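Local coordinates for Exo-beta-1,3-galactanase (Bifidobacterium bifidum, PDB 5FLW), which probably hydrolyses beta-1,3-galactan chains from their ends to release galactose, as a family 43 glycoside hydrolase, at residues D138-M152 / E189-Y201. Sequence-based numbering, arbitrary orientation.
Sequences DIGVFQDEDGSGYIM and ESPTIIKKDGLYY
Phe142 holds CG anti to its backbone N (chi1 173°) and Ile193 does the same with CG2, which places that methyl over one face of the phenyl ring, 4.1 Å from Ile193 CG2 to the ring centroid, in a CH-pi contact. This pair lies between the innermost strands, 139-143 and 191-196, of successive four-stranded antiparallel blades in the five-bladed beta-propeller characteristic of family 43 glycoside hydrolases. The two strands run nearly parallel, their axes 12° apart, and a water bridges them, donating to Val141 O and accepting from Ile193 N. Met152, bent at its second and third torsions, lays CB against Pro191 CG and brings CE to 3.6 Å from Thr192 CA. At the Asp138 end, Asp138 OD2 accepts from Ser190 N (2.8 Å) through its anti lone pair. Asp138 OD2 also lies 3.2 Å from Glu189 OE1, two acceptors without a hydrogen bond, while Asp138 OD1 forms a salt bridge with Arg83 of strand 80-88. At the other end, the Asp144 carboxylate is gripped through both oxygens: the extended Lys195 reaches OD1 with NZ in a salt bridge, and Tyr200 OH donates to the syn lone pair of Asp144 OD2 at 2.6 Å.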
ATOM      1  N   ASP A 138      -6.125   6.165  -4.163  1.00 10.51           N
ATOM      2  CA  ASP A 138      -5.298   5.160  -3.480  1.00 10.71           C
ATOM      3  C   ASP A 138      -4.696   4.187  -4.485  1.00  9.58           C
ATOM      4  O   ASP A 138      -5.353   3.785  -5.454  1.00 11.70           O
ATOM      5  CB  ASP A 138      -6.134   4.325  -2.518  1.00 10.05           C
ATOM      6  CG  ASP A 138      -6.457   5.049  -1.230  1.00 12.30           C
ATOM      7  OD1 ASP A 138      -6.104   6.255  -1.060  1.00 10.67           O
ATOM      8  OD2 ASP A 138      -7.123   4.399  -0.401  1.00 12.18           O
ATOM      9  N   ILE A 139      -3.430   3.821  -4.262  1.00  9.67           N
ATOM     10  CA  ILE A 139      -2.725   2.886  -5.123  1.00  9.56           C
ATOM     11  C   ILE A 139      -2.064   1.794  -4.282  1.00 11.00           C
ATOM     12  O   ILE A 139      -1.776   1.972  -3.092  1.00 11.90           O
ATOM     13  CB  ILE A 139      -1.656   3.548  -6.031  1.00 12.01           C
ATOM     14  CG1 ILE A 139      -0.626   4.287  -5.166  1.00 11.01           C
ATOM     15  CG2 ILE A 139      -2.298   4.460  -7.104  1.00  9.97           C
ATOM     16  CD1 ILE A 139       0.684   4.547  -5.889  1.00 10.97           C
ATOM     17  N   GLY A 140      -1.822   0.650  -4.950  1.00 10.83           N
ATOM     18  CA  GLY A 140      -0.932  -0.383  -4.460  1.00 12.60           C
ATOM     19  C   GLY A 140      -0.204  -0.991  -5.646  1.00 10.73           C
ATOM     20  O   GLY A 140      -0.486  -0.643  -6.789  1.00 11.91           O
ATOM     21  N   VAL A 141       0.745  -1.892  -5.372  1.00 11.63           N
ATOM     22  CA  VAL A 141       1.480  -2.561  -6.446  1.00 12.65           C
ATOM     23  C   VAL A 141       1.496  -4.080  -6.255  1.00 15.97           C
ATOM     24  O   VAL A 141       1.376  -4.606  -5.139  1.00 15.52           O
ATOM     25  CB  VAL A 141       2.919  -2.014  -6.638  1.00 13.94           C
ATOM     26  CG1 VAL A 141       2.888  -0.537  -7.091  1.00 12.52           C
ATOM     27  CG2 VAL A 141       3.735  -2.195  -5.353  1.00 11.25           C
ATOM     28  N   PHE A 142       1.693  -4.793  -7.369  1.00 14.89           N
ATOM     29  CA  PHE A 142       1.869  -6.236  -7.326  1.00 12.65           C
ATOM     30  C   PHE A 142       2.803  -6.662  -8.463  1.00 15.46           C
ATOM     31  O   PHE A 142       2.671  -6.197  -9.596  1.00 15.50           O
ATOM     32  CB  PHE A 142       0.515  -6.976  -7.390  1.00 14.45           C
ATOM     33  CG  PHE A 142       0.646  -8.480  -7.510  1.00 15.07           C
ATOM     34  CD1 PHE A 142       1.036  -9.252  -6.422  1.00 14.17           C
ATOM     35  CD2 PHE A 142       0.396  -9.117  -8.716  1.00 18.80           C
ATOM     36  CE1 PHE A 142       1.183 -10.613  -6.545  1.00 18.28           C
ATOM     37  CE2 PHE A 142       0.538 -10.475  -8.833  1.00 16.41           C
ATOM     38  CZ  PHE A 142       0.933 -11.226  -7.742  1.00 16.75           C
ATOM     39  N   GLN A 143       3.754  -7.535  -8.145  1.00 14.42           N
ATOM     40  CA  GLN A 143       4.679  -8.096  -9.124  1.00 19.15           C
ATOM     41  C   GLN A 143       4.481  -9.610  -9.161  1.00 18.28           C
ATOM     42  O   GLN A 143       4.665 -10.292  -8.144  1.00 17.01           O
ATOM     43  CB  GLN A 143       6.115  -7.735  -8.761  1.00 14.80           C
ATOM     44  CG  GLN A 143       7.125  -8.212  -9.744  1.00 17.01           C
ATOM     45  CD  GLN A 143       8.489  -7.655  -9.448  1.00 21.62           C
ATOM     46  OE1 GLN A 143       9.069  -7.916  -8.379  1.00 24.52           O
ATOM     47  NE2 GLN A 143       9.007  -6.851 -10.374  1.00 18.57           N
ATOM     48  N   ASP A 144       4.087 -10.125 -10.328  1.00 16.39           N
ATOM     49  CA  ASP A 144       3.748 -11.532 -10.509  1.00 18.18           C
ATOM     50  C   ASP A 144       5.014 -12.374 -10.777  1.00 25.77           C
ATOM     51  O   ASP A 144       6.118 -11.840 -10.985  1.00 19.64           O
ATOM     52  CB  ASP A 144       2.700 -11.676 -11.616  1.00 21.46           C
ATOM     53  CG  ASP A 144       1.754 -12.864 -11.409  1.00 18.50           C
ATOM     54  OD1 ASP A 144       2.061 -13.790 -10.622  1.00 21.15           O
ATOM     55  OD2 ASP A 144       0.701 -12.868 -12.083  1.00 22.07           O
ATOM     56  N   GLU A 145       4.820 -13.710 -10.778  0.50 19.87           N
ATOM     57  CA  GLU A 145       5.945 -14.638 -10.868  0.50 22.02           C
ATOM     58  C   GLU A 145       6.650 -14.553 -12.216  0.50 24.38           C
ATOM     59  O   GLU A 145       7.848 -14.849 -12.310  0.50 28.54           O
ATOM     60  CB  GLU A 145       5.477 -16.079 -10.599  0.50 24.68           C
ATOM     61  CG  GLU A 145       6.609 -17.050 -10.229  0.50 27.67           C
ATOM     62  CD  GLU A 145       6.122 -18.282  -9.480  0.50 28.32           C
ATOM     63  OE1 GLU A 145       4.893 -18.512  -9.472  0.50 31.36           O
ATOM     64  OE2 GLU A 145       6.962 -19.005  -8.895  0.50 28.82           O
ATOM     65  N   ASP A 146       5.925 -14.157 -13.263  1.00 23.85           N
ATOM     66  CA  ASP A 146       6.493 -13.993 -14.596  1.00 23.03           C
ATOM     67  C   ASP A 146       7.216 -12.662 -14.784  1.00 25.68           C
ATOM     68  O   ASP A 146       7.685 -12.397 -15.895  1.00 23.76           O
ATOM     69  CB  ASP A 146       5.375 -14.126 -15.639  1.00 25.33           C
ATOM     70  CG  ASP A 146       4.370 -12.946 -15.622  1.00 33.70           C
ATOM     71  OD1 ASP A 146       4.293 -12.148 -14.655  1.00 24.63           O
ATOM     72  OD2 ASP A 146       3.580 -12.846 -16.584  1.00 42.62           O
ATOM     73  N   GLY A 147       7.263 -11.804 -13.750  1.00 22.41           N
ATOM     74  CA  GLY A 147       7.908 -10.505 -13.836  1.00 23.83           C
ATOM     75  C   GLY A 147       6.997  -9.365 -14.232  1.00 19.51           C
ATOM     76  O   GLY A 147       7.453  -8.221 -14.276  1.00 17.69           O
ATOM     77  N   SER A 148       5.737  -9.637 -14.560  1.00 18.57           N
ATOM     78  CA  SER A 148       4.823  -8.552 -14.878  1.00 17.60           C
ATOM     79  C   SER A 148       4.558  -7.700 -13.646  1.00 17.76           C
ATOM     80  O   SER A 148       4.421  -8.219 -12.532  1.00 17.40           O
ATOM     81  CB  SER A 148       3.511  -9.103 -15.405  1.00 20.93           C
ATOM     82  OG  SER A 148       3.741  -9.701 -16.661  1.00 31.27           O
ATOM     83  N   GLY A 149       4.506  -6.377 -13.848  1.00 16.75           N
ATOM     84  CA  GLY A 149       4.221  -5.436 -12.783  1.00 13.45           C
ATOM     85  C   GLY A 149       2.844  -4.823 -12.959  1.00 15.87           C
ATOM     86  O   GLY A 149       2.383  -4.605 -14.091  1.00 15.99           O
ATOM     87  N   TYR A 150       2.202  -4.513 -11.831  1.00 14.87           N
ATOM     88  CA  TYR A 150       0.851  -3.980 -11.817  1.00 16.84           C
ATOM     89  C   TYR A 150       0.738  -2.888 -10.772  1.00 14.51           C
ATOM     90  O   TYR A 150       1.351  -2.959  -9.694  1.00 14.13           O
ATOM     91  CB  TYR A 150      -0.185  -5.075 -11.463  1.00 12.96           C
ATOM     92  CG  TYR A 150      -0.124  -6.216 -12.427  1.00 14.60           C
ATOM     93  CD1 TYR A 150       0.753  -7.284 -12.232  1.00 16.83           C
ATOM     94  CD2 TYR A 150      -0.931  -6.221 -13.571  1.00 15.10           C
ATOM     95  CE1 TYR A 150       0.832  -8.342 -13.171  1.00 15.93           C
ATOM     96  CE2 TYR A 150      -0.868  -7.263 -14.501  1.00 15.36           C
ATOM     97  CZ  TYR A 150       0.005  -8.324 -14.308  1.00 15.20           C
ATOM     98  OH  TYR A 150       0.027  -9.323 -15.259  1.00 18.27           O
ATOM     99  N   ILE A 151      -0.083  -1.899 -11.093  1.00 11.98           N
ATOM    100  CA  ILE A 151      -0.488  -0.902 -10.123  0.52 12.82           C
ATOM    101  C   ILE A 151      -2.007  -0.986  -9.963  1.00 12.91           C
ATOM    102  O   ILE A 151      -2.748  -1.007 -10.956  1.00 13.28           O
ATOM    103  CB  ILE A 151       0.030   0.504 -10.497  0.52 12.51           C
ATOM    104  CG1 ILE A 151      -0.337   1.532  -9.422  0.52 15.62           C
ATOM    105  CG2 ILE A 151      -0.474   0.937 -11.848  0.52 12.39           C
ATOM    106  CD1 ILE A 151       0.452   2.804  -9.537  0.52 10.36           C
ATOM    107  N   MET A 152      -2.459  -1.083  -8.708  1.00 11.11           N
ATOM    108  CA  MET A 152      -3.884  -1.051  -8.415  1.00 12.18           C
ATOM    109  C   MET A 152      -4.253   0.382  -8.088  1.00 13.48           C
ATOM    110  O   MET A 152      -3.482   1.089  -7.429  1.00 13.78           O
ATOM    111  CB  MET A 152      -4.257  -1.980  -7.246  1.00 13.09           C
ATOM    112  CG  MET A 152      -3.887  -3.453  -7.453  1.00 12.31           C
ATOM    113  SD  MET A 152      -2.183  -3.892  -6.978  1.00 16.03           S
ATOM    114  CE  MET A 152      -2.330  -3.946  -5.174  1.00 12.32           C
ATOM    115  N   GLU A 189     -10.966   0.890  -1.399  1.00 13.38           N
ATOM    116  CA  GLU A 189      -9.716   1.624  -1.565  1.00 14.41           C
ATOM    117  C   GLU A 189      -8.536   0.924  -0.884  1.00 15.43           C
ATOM    118  O   GLU A 189      -8.657  -0.225  -0.477  1.00 11.27           O
ATOM    119  CB  GLU A 189      -9.842   3.106  -1.203  1.00 20.65           C
ATOM    120  CG  GLU A 189     -10.191   3.395   0.236  1.00 19.67           C
ATOM    121  CD  GLU A 189     -10.417   4.874   0.491  1.00 28.84           C
ATOM    122  OE1 GLU A 189      -9.990   5.716  -0.325  1.00 21.29           O
ATOM    123  OE2 GLU A 189     -11.017   5.194   1.526  1.00 22.67           O
ATOM    124  N   SER A 190      -7.321   1.601  -0.648  1.00 12.20           N
ATOM    125  CA  SER A 190      -6.118   1.022  -0.038  1.00 11.23           C
ATOM    126  C   SER A 190      -5.907  -0.426  -0.489  1.00 13.22           C
ATOM    127  O   SER A 190      -5.846  -1.334   0.329  1.00 15.06           O
ATOM    128  CB  SER A 190      -6.125   1.153   1.494  1.00 13.81           C
ATOM    129  OG  SER A 190      -7.121   0.357   2.107  1.00 12.90           O
ATOM    130  N   PRO A 191      -5.780  -0.633  -1.798  1.00 12.13           N
ATOM    131  CA  PRO A 191      -5.646  -2.004  -2.310  1.00 11.96           C
ATOM    132  C   PRO A 191      -4.286  -2.631  -2.023  1.00 12.26           C
ATOM    133  O   PRO A 191      -3.241  -1.956  -2.028  1.00 12.05           O
ATOM    134  CB  PRO A 191      -5.837  -1.821  -3.828  1.00 12.13           C
ATOM    135  CG  PRO A 191      -5.355  -0.418  -4.088  1.00 11.97           C
ATOM    136  CD  PRO A 191      -5.864   0.361  -2.889  1.00 12.27           C
ATOM    137  N   THR A 192      -4.317  -3.962  -1.848  1.00 12.52           N
ATOM    138  CA  THR A 192      -3.112  -4.780  -1.751  1.00 13.50           C
ATOM    139  C   THR A 192      -3.449  -6.181  -2.272  1.00 13.92           C
ATOM    140  O   THR A 192      -4.562  -6.670  -2.053  1.00 15.70           O
ATOM    141  CB  THR A 192      -2.564  -4.780  -0.302  1.00 14.07           C
ATOM    142  OG1 THR A 192      -1.395  -5.613  -0.222  1.00 14.48           O
ATOM    143  CG2 THR A 192      -3.618  -5.223   0.702  1.00 13.88           C
ATOM    144  N   ILE A 193      -2.500  -6.811  -2.987  1.00 13.26           N
ATOM    145  CA  ILE A 193      -2.700  -8.135  -3.577  1.00 15.17           C
ATOM    146  C   ILE A 193      -1.511  -9.031  -3.261  1.00 16.76           C
ATOM    147  O   ILE A 193      -0.354  -8.618  -3.399  1.00 15.81           O
ATOM    148  CB  ILE A 193      -2.906  -8.064  -5.122  1.00 16.19           C
ATOM    149  CG1 ILE A 193      -4.235  -7.370  -5.462  1.00 17.35           C
ATOM    150  CG2 ILE A 193      -2.860  -9.471  -5.792  1.00 15.74           C
ATOM    151  CD1 ILE A 193      -4.499  -7.138  -6.947  1.00 14.22           C
ATOM    152  N   ILE A 194      -1.804 -10.286  -2.918  1.00 15.79           N
ATOM    153  CA  ILE A 194      -0.799 -11.337  -2.792  1.00 15.46           C
ATOM    154  C   ILE A 194      -1.271 -12.526  -3.623  1.00 17.20           C
ATOM    155  O   ILE A 194      -2.412 -12.577  -4.100  1.00 17.31           O
ATOM    156  CB  ILE A 194      -0.480 -11.773  -1.328  1.00 16.75           C
ATOM    157  CG1 ILE A 194      -1.714 -12.355  -0.615  1.00 21.10           C
ATOM    158  CG2 ILE A 194       0.135 -10.630  -0.517  1.00 17.40           C
ATOM    159  CD1 ILE A 194      -1.935 -13.825  -0.811  1.00 25.83           C
ATOM    160  N   LYS A 195      -0.362 -13.469  -3.815  1.00 19.51           N
ATOM    161  CA  LYS A 195      -0.646 -14.699  -4.545  1.00 17.84           C
ATOM    162  C   LYS A 195      -0.157 -15.902  -3.747  1.00 18.96           C
ATOM    163  O   LYS A 195       0.946 -15.884  -3.195  1.00 20.79           O
ATOM    164  CB  LYS A 195       0.095 -14.710  -5.898  1.00 18.17           C
ATOM    165  CG  LYS A 195      -0.451 -15.684  -6.972  1.00 20.91           C
ATOM    166  CD  LYS A 195       0.505 -15.731  -8.157  1.00 19.01           C
ATOM    167  CE  LYS A 195      -0.056 -16.516  -9.311  1.00 20.77           C
ATOM    168  NZ  LYS A 195       0.749 -16.420 -10.555  1.00 20.04           N
ATOM    169  N   LYS A 196      -0.984 -16.945  -3.685  1.00 21.46           N
ATOM    170  CA  LYS A 196      -0.595 -18.182  -3.021  1.00 24.08           C
ATOM    171  C   LYS A 196      -1.139 -19.365  -3.816  1.00 26.14           C
ATOM    172  O   LYS A 196      -2.356 -19.476  -4.019  1.00 23.73           O
ATOM    173  CB  LYS A 196      -1.120 -18.240  -1.584  1.00 21.72           C
ATOM    174  CG  LYS A 196      -0.679 -19.484  -0.835  1.00 21.72           C
ATOM    175  CD  LYS A 196      -1.487 -19.638   0.441  1.00 23.23           C
ATOM    176  CE  LYS A 196      -1.274 -20.980   1.103  1.00 24.33           C
ATOM    177  NZ  LYS A 196       0.170 -21.234   1.333  1.00 28.70           N
ATOM    178  N   ASP A 197      -0.241 -20.248  -4.248  1.00 22.73           N
ATOM    179  CA  ASP A 197      -0.626 -21.491  -4.928  1.00 27.64           C
ATOM    180  C   ASP A 197      -1.603 -21.224  -6.068  1.00 28.86           C
ATOM    181  O   ASP A 197      -2.648 -21.871  -6.198  1.00 25.55           O
ATOM    182  CB  ASP A 197      -1.170 -22.526  -3.948  1.00 25.05           C
ATOM    183  CG  ASP A 197      -1.406 -23.877  -4.606  1.00 45.66           C
ATOM    184  OD1 ASP A 197      -0.736 -24.172  -5.618  1.00 43.73           O
ATOM    185  OD2 ASP A 197      -2.290 -24.647  -4.088  1.00 37.48           O
ATOM    186  N   GLY A 198      -1.258 -20.231  -6.895  1.00 26.22           N
ATOM    187  CA  GLY A 198      -2.019 -19.923  -8.088  1.00 23.56           C
ATOM    188  C   GLY A 198      -3.249 -19.056  -7.889  1.00 26.64           C
ATOM    189  O   GLY A 198      -3.894 -18.711  -8.888  1.00 27.55           O
ATOM    190  N   LEU A 199      -3.608 -18.696  -6.650  1.00 21.70           N
ATOM    191  CA  LEU A 199      -4.799 -17.896  -6.375  1.00 21.01           C
ATOM    192  C   LEU A 199      -4.362 -16.511  -5.903  1.00 20.43           C
ATOM    193  O   LEU A 199      -3.518 -16.401  -5.007  1.00 20.59           O
ATOM    194  CB  LEU A 199      -5.661 -18.541  -5.289  1.00 21.96           C
ATOM    195  CG  LEU A 199      -7.069 -17.981  -5.112  1.00 21.38           C
ATOM    196  CD1 LEU A 199      -7.927 -18.375  -6.303  1.00 24.45           C
ATOM    197  CD2 LEU A 199      -7.692 -18.458  -3.834  1.00 21.83           C
ATOM    198  N   TYR A 200      -4.941 -15.463  -6.505  1.00 19.27           N
ATOM    199  CA  TYR A 200      -4.689 -14.078  -6.098  1.00 17.70           C
ATOM    200  C   TYR A 200      -5.684 -13.674  -5.015  1.00 18.98           C
ATOM    201  O   TYR A 200      -6.871 -14.007  -5.090  1.00 20.97           O
ATOM    202  CB  TYR A 200      -4.862 -13.134  -7.291  1.00 17.36           C
ATOM    203  CG  TYR A 200      -3.956 -13.430  -8.472  1.00 18.64           C
ATOM    204  CD1 TYR A 200      -2.648 -12.953  -8.501  1.00 17.38           C
ATOM    205  CD2 TYR A 200      -4.413 -14.195  -9.562  1.00 18.53           C
ATOM    206  CE1 TYR A 200      -1.818 -13.218  -9.577  1.00 19.35           C
ATOM    207  CE2 TYR A 200      -3.587 -14.467 -10.643  1.00 20.05           C
ATOM    208  CZ  TYR A 200      -2.284 -13.981 -10.645  1.00 20.89           C
ATOM    209  OH  TYR A 200      -1.447 -14.237 -11.718  1.00 21.23           O
ATOM    210  N   TYR A 201      -5.192 -12.970  -4.001  1.00 17.36           N
ATOM    211  CA  TYR A 201      -6.028 -12.442  -2.928  1.00 18.05           C
ATOM    212  C   TYR A 201      -5.870 -10.926  -2.952  1.00 17.36           C
ATOM    213  O   TYR A 201      -4.750 -10.424  -2.882  1.00 17.08           O
ATOM    214  CB  TYR A 201      -5.614 -12.984  -1.552  1.00 17.27           C
ATOM    215  CG  TYR A 201      -5.735 -14.508  -1.352  1.00 21.88           C
ATOM    216  CD1 TYR A 201      -4.908 -15.395  -2.040  1.00 19.12           C
ATOM    217  CD2 TYR A 201      -6.640 -15.038  -0.423  1.00 18.56           C
ATOM    218  CE1 TYR A 201      -5.003 -16.783  -1.845  1.00 23.55           C
ATOM    219  CE2 TYR A 201      -6.747 -16.413  -0.215  1.00 19.81           C
ATOM    220  CZ  TYR A 201      -5.929 -17.285  -0.930  1.00 25.41           C
ATOM    221  OH  TYR A 201      -6.018 -18.658  -0.717  1.00 23.17           O
TER
HETATM  222  O   HOH W   1      -8.838   6.074  -2.992  1.00 12.12           O
HETATM  223  O   HOH W   2      -7.742   8.268   0.227  1.00 20.71           O
HETATM  224  O   HOH W   3      -2.965   0.818  -0.891  1.00 13.16           O
HETATM  225  O   HOH W   4       0.336  -5.377  -2.559  1.00 14.54           O